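PDB 6ZZX: photosystem I subunit O from Chlorella ohadii, which binds chlorophyll a and beta-carotene as a small membrane subunit of photosystem I, and so probably contributes to light harvesting. Local coordinates for residues Leu33-Phe37 / Leu61-His66. Sequence-based numbering, arbitrary orientation.
With CLA (chlorophyll a), chain B.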
ATOM      1  N   LEU N  33     -64.040  30.108  -5.727  1.00 62.29           N
ATOM      2  CA  LEU N  33     -62.797  30.232  -4.969  1.00 62.29           C
ATOM      3  C   LEU N  33     -62.806  31.502  -4.126  1.00 62.29           C
ATOM      4  O   LEU N  33     -62.579  31.456  -2.910  1.00 62.29           O
ATOM      5  CB  LEU N  33     -61.594  30.206  -5.912  1.00 62.29           C
ATOM      6  CG  LEU N  33     -60.231  29.909  -5.277  1.00 62.29           C
ATOM      7  CD1 LEU N  33     -59.348  29.167  -6.263  1.00 62.29           C
ATOM      8  CD2 LEU N  33     -59.533  31.172  -4.787  1.00 62.29           C
ATOM      9  N   PHE N  34     -63.087  32.649  -4.753  1.00 62.33           N
ATOM     10  CA  PHE N  34     -63.132  33.898  -4.003  1.00 62.33           C
ATOM     11  C   PHE N  34     -64.289  33.901  -3.015  1.00 62.33           C
ATOM     12  O   PHE N  34     -64.160  34.430  -1.907  1.00 62.33           O
ATOM     13  CB  PHE N  34     -63.241  35.097  -4.941  1.00 62.33           C
ATOM     14  CG  PHE N  34     -63.435  36.402  -4.220  1.00 62.33           C
ATOM     15  CD1 PHE N  34     -62.375  37.012  -3.571  1.00 62.33           C
ATOM     16  CD2 PHE N  34     -64.678  37.008  -4.176  1.00 62.33           C
ATOM     17  CE1 PHE N  34     -62.550  38.207  -2.901  1.00 62.33           C
ATOM     18  CE2 PHE N  34     -64.858  38.203  -3.506  1.00 62.33           C
ATOM     19  CZ  PHE N  34     -63.791  38.803  -2.868  1.00 62.33           C
ATOM     20  N   GLY N  35     -65.428  33.322  -3.400  1.00 61.57           N
ATOM     21  CA  GLY N  35     -66.560  33.281  -2.487  1.00 61.57           C
ATOM     22  C   GLY N  35     -66.239  32.493  -1.235  1.00 61.57           C
ATOM     23  O   GLY N  35     -66.527  32.928  -0.117  1.00 61.57           O
ATOM     24  N   ALA N  36     -65.622  31.321  -1.407  1.00 62.50           N
ATOM     25  CA  ALA N  36     -65.245  30.498  -0.265  1.00 62.50           C
ATOM     26  C   ALA N  36     -64.184  31.196   0.575  1.00 62.50           C
ATOM     27  O   ALA N  36     -64.235  31.148   1.809  1.00 62.50           O
ATOM     28  CB  ALA N  36     -64.749  29.134  -0.739  1.00 62.50           C
ATOM     29  N   PHE N  37     -63.220  31.851  -0.075  1.00 63.55           N
ATOM     30  CA  PHE N  37     -62.178  32.559   0.662  1.00 63.55           C
ATOM     31  C   PHE N  37     -62.777  33.681   1.504  1.00 63.55           C
ATOM     32  O   PHE N  37     -62.434  33.840   2.680  1.00 63.55           O
ATOM     33  CB  PHE N  37     -61.136  33.098  -0.320  1.00 63.55           C
ATOM     34  CG  PHE N  37     -60.054  33.919   0.322  1.00 63.55           C
ATOM     35  CD1 PHE N  37     -59.543  33.580   1.563  1.00 63.55           C
ATOM     36  CD2 PHE N  37     -59.539  35.028  -0.327  1.00 63.55           C
ATOM     37  CE1 PHE N  37     -58.552  34.340   2.147  1.00 63.55           C
ATOM     38  CE2 PHE N  37     -58.543  35.787   0.253  1.00 63.55           C
ATOM     39  CZ  PHE N  37     -58.049  35.440   1.490  1.00 63.55           C
ATOM     40  N   LEU N  61     -57.357  28.142   0.927  1.00 60.86           N
ATOM     41  CA  LEU N  61     -58.066  29.110   0.093  1.00 60.86           C
ATOM     42  C   LEU N  61     -57.280  30.410  -0.028  1.00 60.86           C
ATOM     43  O   LEU N  61     -57.143  30.962  -1.127  1.00 60.86           O
ATOM     44  CB  LEU N  61     -59.461  29.374   0.656  1.00 60.86           C
ATOM     45  CG  LEU N  61     -60.431  28.193   0.655  1.00 60.86           C
ATOM     46  CD1 LEU N  61     -61.732  28.572   1.344  1.00 60.86           C
ATOM     47  CD2 LEU N  61     -60.685  27.704  -0.762  1.00 60.86           C
ATOM     48  N   MET N  62     -56.751  30.907   1.091  1.00 62.56           N
ATOM     49  CA  MET N  62     -55.983  32.145   1.082  1.00 62.56           C
ATOM     50  C   MET N  62     -54.715  31.996   0.255  1.00 62.56           C
ATOM     51  O   MET N  62     -54.369  32.884  -0.533  1.00 62.56           O
ATOM     52  CB  MET N  62     -55.650  32.555   2.519  1.00 62.56           C
ATOM     53  CG  MET N  62     -54.927  33.892   2.664  1.00 62.56           C
ATOM     54  SD  MET N  62     -53.136  33.803   2.480  1.00 62.56           S
ATOM     55  CE  MET N  62     -52.680  33.005   4.014  1.00 62.56           C
ATOM     56  N   ILE N  63     -54.007  30.875   0.418  1.00 57.68           N
ATOM     57  CA  ILE N  63     -52.773  30.677  -0.336  1.00 57.68           C
ATOM     58  C   ILE N  63     -53.056  30.615  -1.831  1.00 57.68           C
ATOM     59  O   ILE N  63     -52.352  31.239  -2.630  1.00 57.68           O
ATOM     60  CB  ILE N  63     -52.028  29.425   0.156  1.00 57.68           C
ATOM     61  CG1 ILE N  63     -51.636  29.583   1.626  1.00 57.68           C
ATOM     62  CG2 ILE N  63     -50.786  29.200  -0.682  1.00 57.68           C
ATOM     63  CD1 ILE N  63     -50.608  28.577   2.105  1.00 57.68           C
ATOM     64  N   THR N  64     -54.090  29.871  -2.239  1.00 58.95           N
ATOM     65  CA  THR N  64     -54.398  29.776  -3.665  1.00 58.95           C
ATOM     66  C   THR N  64     -54.837  31.120  -4.240  1.00 58.95           C
ATOM     67  O   THR N  64     -54.384  31.517  -5.326  1.00 58.95           O
ATOM     68  CB  THR N  64     -55.471  28.712  -3.902  1.00 58.95           C
ATOM     69  OG1 THR N  64     -54.949  27.422  -3.560  1.00 58.95           O
ATOM     70  CG2 THR N  64     -55.890  28.700  -5.360  1.00 58.95           C
ATOM     71  N   TRP N  65     -55.717  31.837  -3.531  1.00 61.79           N
ATOM     72  CA  TRP N  65     -56.178  33.130  -4.026  1.00 61.79           C
ATOM     73  C   TRP N  65     -55.027  34.121  -4.132  1.00 61.79           C
ATOM     74  O   TRP N  65     -54.910  34.843  -5.132  1.00 61.79           O
ATOM     75  CB  TRP N  65     -57.282  33.678  -3.123  1.00 61.79           C
ATOM     76  CG  TRP N  65     -58.038  34.810  -3.746  1.00 61.79           C
ATOM     77  CD1 TRP N  65     -59.142  34.719  -4.542  1.00 61.79           C
ATOM     78  CD2 TRP N  65     -57.744  36.206  -3.629  1.00 61.79           C
ATOM     79  NE1 TRP N  65     -59.554  35.970  -4.926  1.00 61.79           N
ATOM     80  CE2 TRP N  65     -58.711  36.902  -4.378  1.00 61.79           C
ATOM     81  CE3 TRP N  65     -56.756  36.936  -2.961  1.00 61.79           C
ATOM     82  CZ2 TRP N  65     -58.721  38.291  -4.480  1.00 61.79           C
ATOM     83  CZ3 TRP N  65     -56.767  38.314  -3.065  1.00 61.79           C
ATOM     84  CH2 TRP N  65     -57.742  38.977  -3.818  1.00 61.79           C
ATOM     85  N   HIS N  66     -54.159  34.169  -3.117  1.00 61.34           N
ATOM     86  CA  HIS N  66     -53.027  35.083  -3.171  1.00 61.34           C
ATOM     87  C   HIS N  66     -52.039  34.664  -4.245  1.00 61.34           C
ATOM     88  O   HIS N  66     -51.415  35.521  -4.874  1.00 61.34           O
ATOM     89  CB  HIS N  66     -52.350  35.165  -1.806  1.00 61.34           C
ATOM     90  CG  HIS N  66     -53.061  36.063  -0.846  1.00 61.34           C
ATOM     91  ND1 HIS N  66     -54.215  35.689  -0.195  1.00 61.34           N
ATOM     92  CD2 HIS N  66     -52.791  37.325  -0.440  1.00 61.34           C
ATOM     93  CE1 HIS N  66     -54.622  36.679   0.578  1.00 61.34           C
ATOM     94  NE2 HIS N  66     -53.773  37.682   0.449  1.00 61.34           N
TER
HETATM   95 MG   CLA B1801     -54.943  40.423   0.776  1.00 66.71          MG
HETATM   96  CHA CLA B1801     -53.334  38.908   3.429  1.00 66.71           C
HETATM   97  CHB CLA B1801     -51.959  41.778  -0.307  1.00 66.71           C
HETATM   98  CHC CLA B1801     -56.569  41.731  -1.779  1.00 66.71           C
HETATM   99  CHD CLA B1801     -57.989  39.003   1.898  1.00 66.71           C
HETATM  100  NA  CLA B1801     -52.845  40.356   1.467  1.00 66.71           N
HETATM  101  C1A CLA B1801     -52.405  39.703   2.546  1.00 66.71           C
HETATM  102  C2A CLA B1801     -50.928  39.872   2.755  1.00 66.71           C
HETATM  103  C3A CLA B1801     -50.522  40.772   1.573  1.00 66.71           C
HETATM  104  C4A CLA B1801     -51.825  40.996   0.853  1.00 66.71           C
HETATM  105  CMA CLA B1801     -49.570  41.937   1.805  1.00 66.71           C
HETATM  106  NB  CLA B1801     -54.354  41.565  -0.803  1.00 66.71           N
HETATM  107  C1B CLA B1801     -53.109  42.057  -1.076  1.00 66.71           C
HETATM  108  C2B CLA B1801     -53.155  42.876  -2.264  1.00 66.71           C
HETATM  109  C3B CLA B1801     -54.466  42.860  -2.667  1.00 66.71           C
HETATM  110  C4B CLA B1801     -55.206  42.022  -1.729  1.00 66.71           C
HETATM  111  CMB CLA B1801     -51.989  43.597  -2.890  1.00 66.71           C
HETATM  112  CAB CLA B1801     -55.104  43.526  -3.830  1.00 66.71           C
HETATM  113  CBB CLA B1801     -54.432  43.620  -5.179  1.00 66.71           C
HETATM  114  NC  CLA B1801     -56.939  40.309   0.119  1.00 66.71           N
HETATM  115  C1C CLA B1801     -57.407  40.982  -0.924  1.00 66.71           C
HETATM  116  C2C CLA B1801     -58.876  40.854  -1.082  1.00 66.71           C
HETATM  117  C3C CLA B1801     -59.256  40.047  -0.046  1.00 66.71           C
HETATM  118  C4C CLA B1801     -58.046  39.718   0.700  1.00 66.71           C
HETATM  119  CMC CLA B1801     -59.736  41.476  -2.150  1.00 66.71           C
HETATM  120  CAC CLA B1801     -60.661  39.593   0.272  1.00 66.71           C
HETATM  121  ND  CLA B1801     -55.604  39.269   2.243  1.00 66.71           N
HETATM  122  C1D CLA B1801     -56.800  38.735   2.618  1.00 66.71           C
HETATM  123  C2D CLA B1801     -56.673  37.909   3.814  1.00 66.71           C
HETATM  124  C3D CLA B1801     -55.319  37.985   4.118  1.00 66.71           C
HETATM  125  C4D CLA B1801     -54.696  38.797   3.176  1.00 66.71           C
HETATM  126  CMD CLA B1801     -57.632  37.104   4.641  1.00 66.71           C
HETATM  127  CAD CLA B1801     -54.330  37.517   5.066  1.00 66.71           C
HETATM  128  OBD CLA B1801     -54.480  36.604   5.859  1.00 66.71           O
HETATM  129  CBD CLA B1801     -53.015  38.136   4.690  1.00 66.71           C
HETATM  130  CGD CLA B1801     -52.593  39.092   5.767  1.00 66.71           C
HETATM  131  O1D CLA B1801     -52.921  40.267   5.722  1.00 66.71           O
HETATM  132  O2D CLA B1801     -51.859  38.664   6.791  1.00 66.71           O
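F37 enters helix 61-66 as a knob into a hole formed by L61, M62, W65 and H66, a worked example of how two membrane helices can pack and hold a pigment with the same side chains. Its CG is anti to the backbone N (chi1 176°), which carries the ring across to the other helix. There M62 CA makes a CH-pi contact over one face, 4.0 Å from the centroid of the F37 ring, while F37 CD2 lies 3.7 Å above the W65 ring plane, offset toward its rim. L33 CD2 meets the edge of the same indole, 3.6 Å from W65 CD1. W65 lies side by side with F34, the two pointing the same way, and F34 CD1 nears the indole at W65 NE1. The far rim of W65 rests on the chlorophyll, CH2 being 3.5 Å from CLA C1C. H66 turns NE2 toward the magnesium in the manner of an axial histidine, although at 3.0 Å from CLA MG it stands farther off than a usual magnesium-nitrogen bond; behind it, ND1 donates to M62 O (2.8 Å, 144° at the hydrogen), which fixes the ring's rotation. M62 O also accepts the H66 backbone N-H, from the opposite face of its plane. An alanine in place of W65 would probably open a gap between F34, F37 and the chlorophyll, leaving the F37 ring freer to turn. This dense aromatic centre contrasts with a looser margin, where partly exposed A36 meets only the CD1 methyl of L61 and T64 offers L33 just its CG2. The axes of segments 33-37, on helix 33-43, and 61-66 approach to 9.6 Å, their N-to-C directions 137° apart. F58, earlier on helix 57-82, also meets the F37 ring, and I23 of helix 14-23 packs against L33, F34 and W65.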